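Local coordinates for protein heavy metal cation tricomponent efflux pump ZneA(CzcA-like) (Cupriavidus metallidurans, PDB 4K0J) that probably drives zinc(II) efflux in exchange for protons, as the inner-membrane RND pump of a tricomponent heavy-metal efflux system, at residues Asp666-Tyr672 and Ile841-Gly847; Val81-Thr87 and Thr797-Met803. All blocks are in the same frame, centred on the assembly; numbering follows the deposited sequence.

Contact 1: residues Asp666-Tyr672 and Ile841-Gly847; sequences DLVVKVY and IQVAWGG
Strands Leu667-Tyr672 and Val843-Gly847 run antiparallel, their directions 153° apart, and form one side of a four-stranded antiparallel sheet in a porter subdomain of this RND pump, with 843-847 outermost within the chain. Val668 with Gly846 and Lys670 with Ala844 are hydrogen-bonded pairs, each closed by two N-H...O=C bonds, and a fifth bond runs from Tyr672 N to Gln842 O at 2.7 Å. On the face that carries Val669, Val671, Val843 and Trp845 the side chains meet through apolar contacts. Val669 shares itself between two neighbours: CG1, anti to its own backbone N (chi1 175°), reaches Val843 CG1 at 3.6 Å, while CG2 stands over the six-membered ring of Trp845, 3.4 Å from its centroid, a CH-pi contact almost exactly on the ring normal. Helices 676-690 and 820-830 cover this face, both touching the indole. Toward the C-terminal end of 667-672, Val671 CG2 lies alongside Val843 CG2 at 3.7 Å. The other face bears Val668, Lys670 and Ala844. Bends at chi3 and chi4 bring the lysine end back over the partner strand, and Lys670 NZ comes to rest 3.4 Å from Gly846 CA.

Contact 2: residues Val81-Thr87 and Thr797-Met803; sequences VMRSKST and TTITREM
Ser84 OG gives a hydrogen bond to the carbonyl of its partner strand, Arg801 O, at 2.7 Å, and is also hydrogen-bonded to Glu70 OE2 of helix 62-73. With chi1 at 57° the hydroxyl sits between its own backbone N and carbonyl carbon, and it meets the acceptor from the side, at a C=O...O angle of 129°. The same Glu70 oxygen forms a salt bridge with Arg801 NE, tying both strands to that helix. The backbones are antiparallel neighbours in a porter-domain sheet, joining residues some 700 positions apart; Ser86 and Ile799 form a hydrogen-bonded pair with both bonds 2.9 Å long. At one end Thr87 OG1 donates to Thr797 O at 2.9 Å; at the other Met803 N donates to Met82 O at 3.0 Å. Across the face with Lys85, the lysine's CG meets the methyls Thr798 CG2 and Thr800 CG2, both at 3.6 Å. Arg83 and Glu802 run side by side, yet Arg83 NE is 4.3 Å from Glu802 OE2, which lies well off the guanidinium plane. Arg83 NH1 is hydrogen-bonded to Leu660 O instead, and Glu802 OE1 probably to Tyr672 OH. This pair therefore probably attracts through charge alone, while the hydrogen bonds of these two side chains go to groups beyond the two strands.

Overall arrangement
Both contacts pair antiparallel strands distant in sequence, and together they illustrate how the same antiparallel pairing accepts different side-chain chemistry. Contact 2 is the more buried, lying inside a six-stranded sheet, whereas contact 1 brings in the outermost strand of a four-stranded one and is only partly buried. In contact 1 the side-chain packing is mostly apolar, one face lying under two helices; contact 2 is rich in hydroxyls and charges, many of them bonded to neighbouring parts of the chain. Their centres are about 14 Å apart, and they meet directly, the phenol of contact 1 and Lys670 CD both reaching the Glu802 carboxylate of contact 2. Side chains thus add to the backbone bonding of Thr800 with His807, which already links strand 788-802 to the sheet of contact 1.

Contact 1: residues Asp666-Tyr672 and Ile841-Gly847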
ATOM      1  N   ASP C 666       2.525  -4.450  35.412  1.00 73.36           N
ATOM      2  CA  ASP C 666       1.087  -4.269  35.243  1.00 69.16           C
ATOM      3  C   ASP C 666       0.703  -2.806  35.394  1.00 56.46           C
ATOM      4  O   ASP C 666      -0.101  -2.277  34.629  1.00 57.43           O
ATOM      5  CB  ASP C 666       0.322  -5.098  36.278  1.00 88.38           C
ATOM      6  CG  ASP C 666       0.936  -6.469  36.504  1.00104.00           C
ATOM      7  OD1 ASP C 666       1.673  -6.955  35.618  1.00102.45           O
ATOM      8  OD2 ASP C 666       0.678  -7.064  37.573  1.00111.44           O
ATOM      9  N   LEU C 667       1.295  -2.162  36.392  1.00 53.81           N
ATOM     10  CA  LEU C 667       0.990  -0.777  36.721  1.00 62.88           C
ATOM     11  C   LEU C 667       2.265   0.050  36.726  1.00 65.54           C
ATOM     12  O   LEU C 667       3.334  -0.455  37.061  1.00 61.92           O
ATOM     13  CB  LEU C 667       0.333  -0.702  38.103  1.00 63.61           C
ATOM     14  CG  LEU C 667      -1.066  -1.302  38.253  1.00 58.84           C
ATOM     15  CD1 LEU C 667      -1.361  -1.630  39.708  1.00 43.90           C
ATOM     16  CD2 LEU C 667      -2.106  -0.341  37.701  1.00 67.32           C
ATOM     17  N   VAL C 668       2.160   1.319  36.345  1.00 39.72           N
ATOM     18  CA  VAL C 668       3.279   2.238  36.512  1.00 39.04           C
ATOM     19  C   VAL C 668       2.785   3.571  37.026  1.00 49.76           C
ATOM     20  O   VAL C 668       1.605   3.901  36.896  1.00 59.77           O
ATOM     21  CB  VAL C 668       4.063   2.495  35.196  1.00 45.32           C
ATOM     22  CG1 VAL C 668       4.701   1.214  34.669  1.00 36.31           C
ATOM     23  CG2 VAL C 668       3.167   3.138  34.150  1.00 46.75           C
ATOM     24  N   VAL C 669       3.700   4.331  37.617  1.00 49.20           N
ATOM     25  CA  VAL C 669       3.435   5.714  37.986  1.00 52.78           C
ATOM     26  C   VAL C 669       4.536   6.597  37.411  1.00 55.91           C
ATOM     27  O   VAL C 669       5.696   6.510  37.819  1.00 57.26           O
ATOM     28  CB  VAL C 669       3.360   5.905  39.511  1.00 49.86           C
ATOM     29  CG1 VAL C 669       3.200   7.380  39.845  1.00 55.18           C
ATOM     30  CG2 VAL C 669       2.206   5.109  40.083  1.00 46.92           C
ATOM     31  N   LYS C 670       4.170   7.439  36.454  1.00 42.43           N
ATOM     32  CA  LYS C 670       5.142   8.255  35.747  1.00 45.74           C
ATOM     33  C   LYS C 670       5.281   9.645  36.368  1.00 52.70           C
ATOM     34  O   LYS C 670       4.316  10.414  36.410  1.00 64.80           O
ATOM     35  CB  LYS C 670       4.752   8.352  34.269  1.00 51.35           C
ATOM     36  CG  LYS C 670       4.640   6.998  33.571  1.00 53.25           C
ATOM     37  CD  LYS C 670       4.128   7.136  32.138  1.00 66.07           C
ATOM     38  CE  LYS C 670       2.611   7.323  32.077  1.00 74.80           C
ATOM     39  NZ  LYS C 670       1.841   6.061  32.259  1.00 77.00           N
ATOM     40  N   VAL C 671       6.483   9.948  36.857  1.00 42.56           N
ATOM     41  CA  VAL C 671       6.811  11.247  37.452  1.00 45.29           C
ATOM     42  C   VAL C 671       7.576  12.120  36.459  1.00 47.29           C
ATOM     43  O   VAL C 671       8.766  11.913  36.218  1.00 53.95           O
ATOM     44  CB  VAL C 671       7.662  11.082  38.732  1.00 50.64           C
ATOM     45  CG1 VAL C 671       8.150  12.428  39.243  1.00 45.34           C
ATOM     46  CG2 VAL C 671       6.869  10.360  39.807  1.00 62.98           C
ATOM     47  N   TYR C 672       6.885  13.098  35.889  1.00 45.86           N
ATOM     48  CA  TYR C 672       7.429  13.884  34.792  1.00 50.62           C
ATOM     49  C   TYR C 672       8.206  15.087  35.296  1.00 47.21           C
ATOM     50  O   TYR C 672       7.967  15.563  36.398  1.00 48.12           O
ATOM     51  CB  TYR C 672       6.295  14.353  33.877  1.00 57.25           C
ATOM     52  CG  TYR C 672       5.530  13.229  33.217  1.00 56.55           C
ATOM     53  CD1 TYR C 672       5.833  12.827  31.925  1.00 51.50           C
ATOM     54  CD2 TYR C 672       4.503  12.569  33.884  1.00 57.71           C
ATOM     55  CE1 TYR C 672       5.143  11.808  31.316  1.00 46.96           C
ATOM     56  CE2 TYR C 672       3.804  11.545  33.282  1.00 49.00           C
ATOM     57  CZ  TYR C 672       4.132  11.168  31.996  1.00 49.67           C
ATOM     58  OH  TYR C 672       3.447  10.147  31.376  1.00 54.17           O
ATOM     59  N   ILE C 841       6.439  19.633  37.778  1.00 77.74           N
ATOM     60  CA  ILE C 841       6.484  18.176  37.872  1.00 87.40           C
ATOM     61  C   ILE C 841       5.092  17.554  38.007  1.00104.27           C
ATOM     62  O   ILE C 841       4.385  17.787  38.990  1.00118.31           O
ATOM     63  CB  ILE C 841       7.389  17.710  39.032  1.00 78.75           C
ATOM     64  CG1 ILE C 841       8.859  17.885  38.650  1.00 81.66           C
ATOM     65  CG2 ILE C 841       7.108  16.254  39.395  1.00 67.71           C
ATOM     66  CD1 ILE C 841       9.818  17.151  39.560  1.00 85.48           C
ATOM     67  N   GLN C 842       4.711  16.762  37.009  1.00 94.81           N
ATOM     68  CA  GLN C 842       3.408  16.107  36.993  1.00 81.80           C
ATOM     69  C   GLN C 842       3.550  14.614  37.266  1.00 66.02           C
ATOM     70  O   GLN C 842       4.611  14.033  37.049  1.00 65.86           O
ATOM     71  CB  GLN C 842       2.722  16.321  35.642  1.00 86.82           C
ATOM     72  CG  GLN C 842       2.624  17.779  35.216  1.00 96.09           C
ATOM     73  CD  GLN C 842       1.996  17.947  33.842  1.00 99.81           C
ATOM     74  OE1 GLN C 842       2.642  17.727  32.817  1.00 92.29           O
ATOM     75  NE2 GLN C 842       0.728  18.343  33.818  1.00104.82           N
ATOM     76  N   VAL C 843       2.475  13.996  37.738  1.00 58.47           N
ATOM     77  CA  VAL C 843       2.479  12.569  38.037  1.00 57.26           C
ATOM     78  C   VAL C 843       1.224  11.874  37.500  1.00 67.18           C
ATOM     79  O   VAL C 843       0.098  12.298  37.777  1.00 66.40           O
ATOM     80  CB  VAL C 843       2.599  12.310  39.552  1.00 56.62           C
ATOM     81  CG1 VAL C 843       2.281  10.861  39.871  1.00 61.26           C
ATOM     82  CG2 VAL C 843       3.990  12.672  40.044  1.00 61.95           C
ATOM     83  N   ALA C 844       1.423  10.804  36.732  1.00 62.61           N
ATOM     84  CA  ALA C 844       0.301  10.070  36.153  1.00 56.71           C
ATOM     85  C   ALA C 844       0.359   8.579  36.471  1.00 75.28           C
ATOM     86  O   ALA C 844       1.400   8.060  36.861  1.00 85.61           O
ATOM     87  CB  ALA C 844       0.252  10.283  34.651  1.00 50.28           C
ATOM     88  N   TRP C 845      -0.772   7.898  36.308  1.00 75.42           N
ATOM     89  CA  TRP C 845      -0.831   6.448  36.454  1.00 62.81           C
ATOM     90  C   TRP C 845      -0.950   5.809  35.076  1.00 78.48           C
ATOM     91  O   TRP C 845      -1.499   6.413  34.154  1.00 85.05           O
ATOM     92  CB  TRP C 845      -2.013   6.042  37.338  1.00 49.47           C
ATOM     93  CG  TRP C 845      -1.755   6.248  38.795  1.00 52.51           C
ATOM     94  CD1 TRP C 845      -1.817   7.427  39.484  1.00 53.69           C
ATOM     95  CD2 TRP C 845      -1.374   5.247  39.746  1.00 53.08           C
ATOM     96  NE1 TRP C 845      -1.498   7.219  40.805  1.00 54.15           N
ATOM     97  CE2 TRP C 845      -1.224   5.889  40.991  1.00 57.14           C
ATOM     98  CE3 TRP C 845      -1.147   3.871  39.666  1.00 51.26           C
ATOM     99  CZ2 TRP C 845      -0.858   5.199  42.145  1.00 59.48           C
ATOM    100  CZ3 TRP C 845      -0.784   3.190  40.812  1.00 51.82           C
ATOM    101  CH2 TRP C 845      -0.644   3.853  42.035  1.00 56.23           C
ATOM    102  N   GLY C 846      -0.429   4.594  34.930  1.00 81.48           N
ATOM    103  CA  GLY C 846      -0.454   3.914  33.646  1.00 76.20           C
ATOM    104  C   GLY C 846      -0.478   2.402  33.767  1.00 76.84           C
ATOM    105  O   GLY C 846      -0.265   1.856  34.850  1.00 84.38           O
ATOM    106  N   GLY C 847      -0.736   1.726  32.652  1.00 67.81           N
ATOM    107  CA  GLY C 847      -0.783   0.275  32.634  1.00 69.54           C
ATOM    108  C   GLY C 847      -2.187  -0.254  32.427  1.00 87.90           C
ATOM    109  O   GLY C 847      -2.925   0.229  31.566  1.00 85.13           O
TER

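Contact 2: residues Val81-Thr87 and Thr797-Met803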
ATOM      1  N   VAL C  81       1.032   6.805  20.958  1.00 57.08           N
ATOM      2  CA  VAL C  81       1.933   7.040  22.082  1.00 60.06           C
ATOM      3  C   VAL C  81       3.375   7.027  21.602  1.00 56.91           C
ATOM      4  O   VAL C  81       3.775   6.138  20.849  1.00 56.27           O
ATOM      5  CB  VAL C  81       1.766   5.972  23.176  1.00 67.74           C
ATOM      6  CG1 VAL C  81       2.697   6.249  24.342  1.00 67.22           C
ATOM      7  CG2 VAL C  81       0.332   5.926  23.656  1.00 78.22           C
ATOM      8  N   MET C  82       4.158   8.013  22.034  1.00 49.83           N
ATOM      9  CA  MET C  82       5.557   8.064  21.631  1.00 45.62           C
ATOM     10  C   MET C  82       6.520   8.101  22.809  1.00 41.99           C
ATOM     11  O   MET C  82       6.574   9.077  23.545  1.00 42.88           O
ATOM     12  CB  MET C  82       5.816   9.252  20.714  1.00 46.15           C
ATOM     13  CG  MET C  82       7.089   9.097  19.918  1.00 43.89           C
ATOM     14  SD  MET C  82       7.800  10.671  19.420  1.00 90.85           S
ATOM     15  CE  MET C  82       9.279  10.087  18.603  1.00110.66           C
ATOM     16  N   ARG C  83       7.284   7.026  22.967  1.00 48.45           N
ATOM     17  CA  ARG C  83       8.262   6.907  24.039  1.00 43.79           C
ATOM     18  C   ARG C  83       9.669   6.818  23.467  1.00 49.01           C
ATOM     19  O   ARG C  83       9.841   6.578  22.275  1.00 66.80           O
ATOM     20  CB  ARG C  83       7.964   5.666  24.881  1.00 38.13           C
ATOM     21  CG  ARG C  83       7.043   5.934  26.052  1.00 49.73           C
ATOM     22  CD  ARG C  83       5.758   5.135  25.965  1.00 54.75           C
ATOM     23  NE  ARG C  83       5.992   3.701  26.079  1.00 56.30           N
ATOM     24  CZ  ARG C  83       5.023   2.800  26.175  1.00 63.90           C
ATOM     25  NH1 ARG C  83       3.754   3.187  26.180  1.00 56.14           N
ATOM     26  NH2 ARG C  83       5.321   1.513  26.267  1.00 75.70           N
ATOM     27  N   SER C  84      10.674   7.007  24.310  1.00 44.62           N
ATOM     28  CA  SER C  84      12.061   6.915  23.862  1.00 47.45           C
ATOM     29  C   SER C  84      13.041   6.756  25.023  1.00 44.80           C
ATOM     30  O   SER C  84      12.808   7.264  26.120  1.00 39.65           O
ATOM     31  CB  SER C  84      12.439   8.141  23.025  1.00 56.11           C
ATOM     32  OG  SER C  84      12.240   9.343  23.750  1.00 57.22           O
ATOM     33  N   LYS C  85      14.140   6.051  24.772  1.00 47.94           N
ATOM     34  CA  LYS C  85      15.130   5.797  25.809  1.00 46.97           C
ATOM     35  C   LYS C  85      16.554   5.925  25.288  1.00 47.38           C
ATOM     36  O   LYS C  85      16.918   5.331  24.270  1.00 48.68           O
ATOM     37  CB  LYS C  85      14.922   4.421  26.427  1.00 30.81           C
ATOM     38  CG  LYS C  85      15.588   4.258  27.768  1.00 30.04           C
ATOM     39  CD  LYS C  85      15.321   2.878  28.343  1.00 55.56           C
ATOM     40  CE  LYS C  85      13.830   2.597  28.472  1.00 44.08           C
ATOM     41  NZ  LYS C  85      13.566   1.245  29.042  1.00 31.65           N
ATOM     42  N   SER C  86      17.359   6.693  26.013  1.00 53.51           N
ATOM     43  CA  SER C  86      18.708   7.030  25.575  1.00 56.95           C
ATOM     44  C   SER C  86      19.750   6.618  26.607  1.00 54.97           C
ATOM     45  O   SER C  86      19.556   6.822  27.813  1.00 41.79           O
ATOM     46  CB  SER C  86      18.794   8.526  25.319  1.00 49.06           C
ATOM     47  OG  SER C  86      17.570   9.007  24.787  1.00 37.04           O
ATOM     48  N   THR C  87      20.857   6.052  26.127  1.00 30.25           N
ATOM     49  CA  THR C  87      21.832   5.430  27.012  1.00 46.80           C
ATOM     50  C   THR C  87      23.122   4.999  26.315  1.00 59.06           C
ATOM     51  O   THR C  87      23.258   5.104  25.092  1.00 69.29           O
ATOM     52  CB  THR C  87      21.234   4.186  27.716  1.00 42.49           C
ATOM     53  OG1 THR C  87      22.254   3.530  28.483  1.00 52.43           O
ATOM     54  CG2 THR C  87      20.678   3.215  26.688  1.00 36.70           C
ATOM     55  N   THR C 797      22.428   7.081  33.691  1.00 29.55           N
ATOM     56  CA  THR C 797      22.549   5.783  33.039  1.00 28.38           C
ATOM     57  C   THR C 797      21.557   5.653  31.894  1.00 45.79           C
ATOM     58  O   THR C 797      21.873   5.079  30.845  1.00 30.99           O
ATOM     59  CB  THR C 797      22.299   4.627  34.028  1.00 27.42           C
ATOM     60  OG1 THR C 797      23.168   4.761  35.154  1.00 28.29           O
ATOM     61  CG2 THR C 797      22.568   3.298  33.369  1.00 26.35           C
ATOM     62  N   THR C 798      20.361   6.200  32.105  1.00 52.78           N
ATOM     63  CA  THR C 798      19.253   6.061  31.166  1.00 44.96           C
ATOM     64  C   THR C 798      18.329   7.272  31.219  1.00 42.30           C
ATOM     65  O   THR C 798      17.903   7.685  32.294  1.00 52.07           O
ATOM     66  CB  THR C 798      18.446   4.791  31.473  1.00 46.54           C
ATOM     67  OG1 THR C 798      19.067   3.668  30.836  1.00 52.35           O
ATOM     68  CG2 THR C 798      17.029   4.916  30.968  1.00 52.14           C
ATOM     69  N   ILE C 799      18.028   7.844  30.056  1.00 45.17           N
ATOM     70  CA  ILE C 799      17.115   8.983  29.968  1.00 41.30           C
ATOM     71  C   ILE C 799      15.870   8.599  29.182  1.00 41.80           C
ATOM     72  O   ILE C 799      15.957   8.289  27.996  1.00 51.14           O
ATOM     73  CB  ILE C 799      17.774  10.181  29.272  1.00 34.90           C
ATOM     74  CG1 ILE C 799      19.077  10.561  29.977  1.00 34.69           C
ATOM     75  CG2 ILE C 799      16.814  11.354  29.229  1.00 47.53           C
ATOM     76  CD1 ILE C 799      20.029  11.350  29.109  1.00 35.55           C
ATOM     77  N   THR C 800      14.715   8.619  29.836  1.00 34.51           N
ATOM     78  CA  THR C 800      13.475   8.214  29.180  1.00 38.85           C
ATOM     79  C   THR C 800      12.544   9.397  28.924  1.00 45.98           C
ATOM     80  O   THR C 800      12.029  10.009  29.860  1.00 53.93           O
ATOM     81  CB  THR C 800      12.715   7.128  29.987  1.00 49.56           C
ATOM     82  OG1 THR C 800      12.200   7.688  31.200  1.00 58.63           O
ATOM     83  CG2 THR C 800      13.629   5.969  30.327  1.00 32.36           C
ATOM     84  N   ARG C 801      12.324   9.712  27.651  1.00 52.87           N
ATOM     85  CA  ARG C 801      11.432  10.808  27.278  1.00 56.51           C
ATOM     86  C   ARG C 801      10.159  10.290  26.606  1.00 77.90           C
ATOM     87  O   ARG C 801      10.219   9.579  25.599  1.00 79.52           O
ATOM     88  CB  ARG C 801      12.154  11.810  26.371  1.00 46.37           C
ATOM     89  CG  ARG C 801      12.212  13.222  26.936  1.00 57.43           C
ATOM     90  CD  ARG C 801      13.023  14.161  26.054  1.00 65.60           C
ATOM     91  NE  ARG C 801      12.335  14.519  24.815  1.00 82.28           N
ATOM     92  CZ  ARG C 801      11.719  15.681  24.603  1.00 83.80           C
ATOM     93  NH1 ARG C 801      11.700  16.610  25.551  1.00 91.38           N
ATOM     94  NH2 ARG C 801      11.124  15.917  23.440  1.00 69.78           N
ATOM     95  N   GLU C 802       9.011  10.641  27.182  1.00 86.75           N
ATOM     96  CA  GLU C 802       7.714  10.207  26.661  1.00 87.13           C
ATOM     97  C   GLU C 802       6.791  11.389  26.427  1.00 86.52           C
ATOM     98  O   GLU C 802       6.525  12.162  27.349  1.00 98.40           O
ATOM     99  CB  GLU C 802       7.043   9.230  27.625  1.00 85.34           C
ATOM    100  CG  GLU C 802       5.538   9.118  27.438  1.00 83.19           C
ATOM    101  CD  GLU C 802       4.897   8.183  28.441  1.00 86.99           C
ATOM    102  OE1 GLU C 802       3.839   8.546  29.000  1.00 90.81           O
ATOM    103  OE2 GLU C 802       5.453   7.086  28.669  1.00 79.90           O
ATOM    104  N   MET C 803       6.291  11.511  25.200  1.00 81.68           N
ATOM    105  CA  MET C 803       5.466  12.647  24.800  1.00 85.66           C
ATOM    106  C   MET C 803       6.193  13.959  25.053  1.00 83.63           C
ATOM    107  O   MET C 803       5.593  14.936  25.506  1.00 79.82           O
ATOM    108  CB  MET C 803       4.120  12.640  25.528  1.00 94.23           C
ATOM    109  CG  MET C 803       3.126  11.653  24.962  1.00 98.60           C
ATOM    110  SD  MET C 803       2.911  11.900  23.193  1.00 81.95           S
ATOM    111  CE  MET C 803       1.670  10.672  22.836  1.00 63.04           C
TER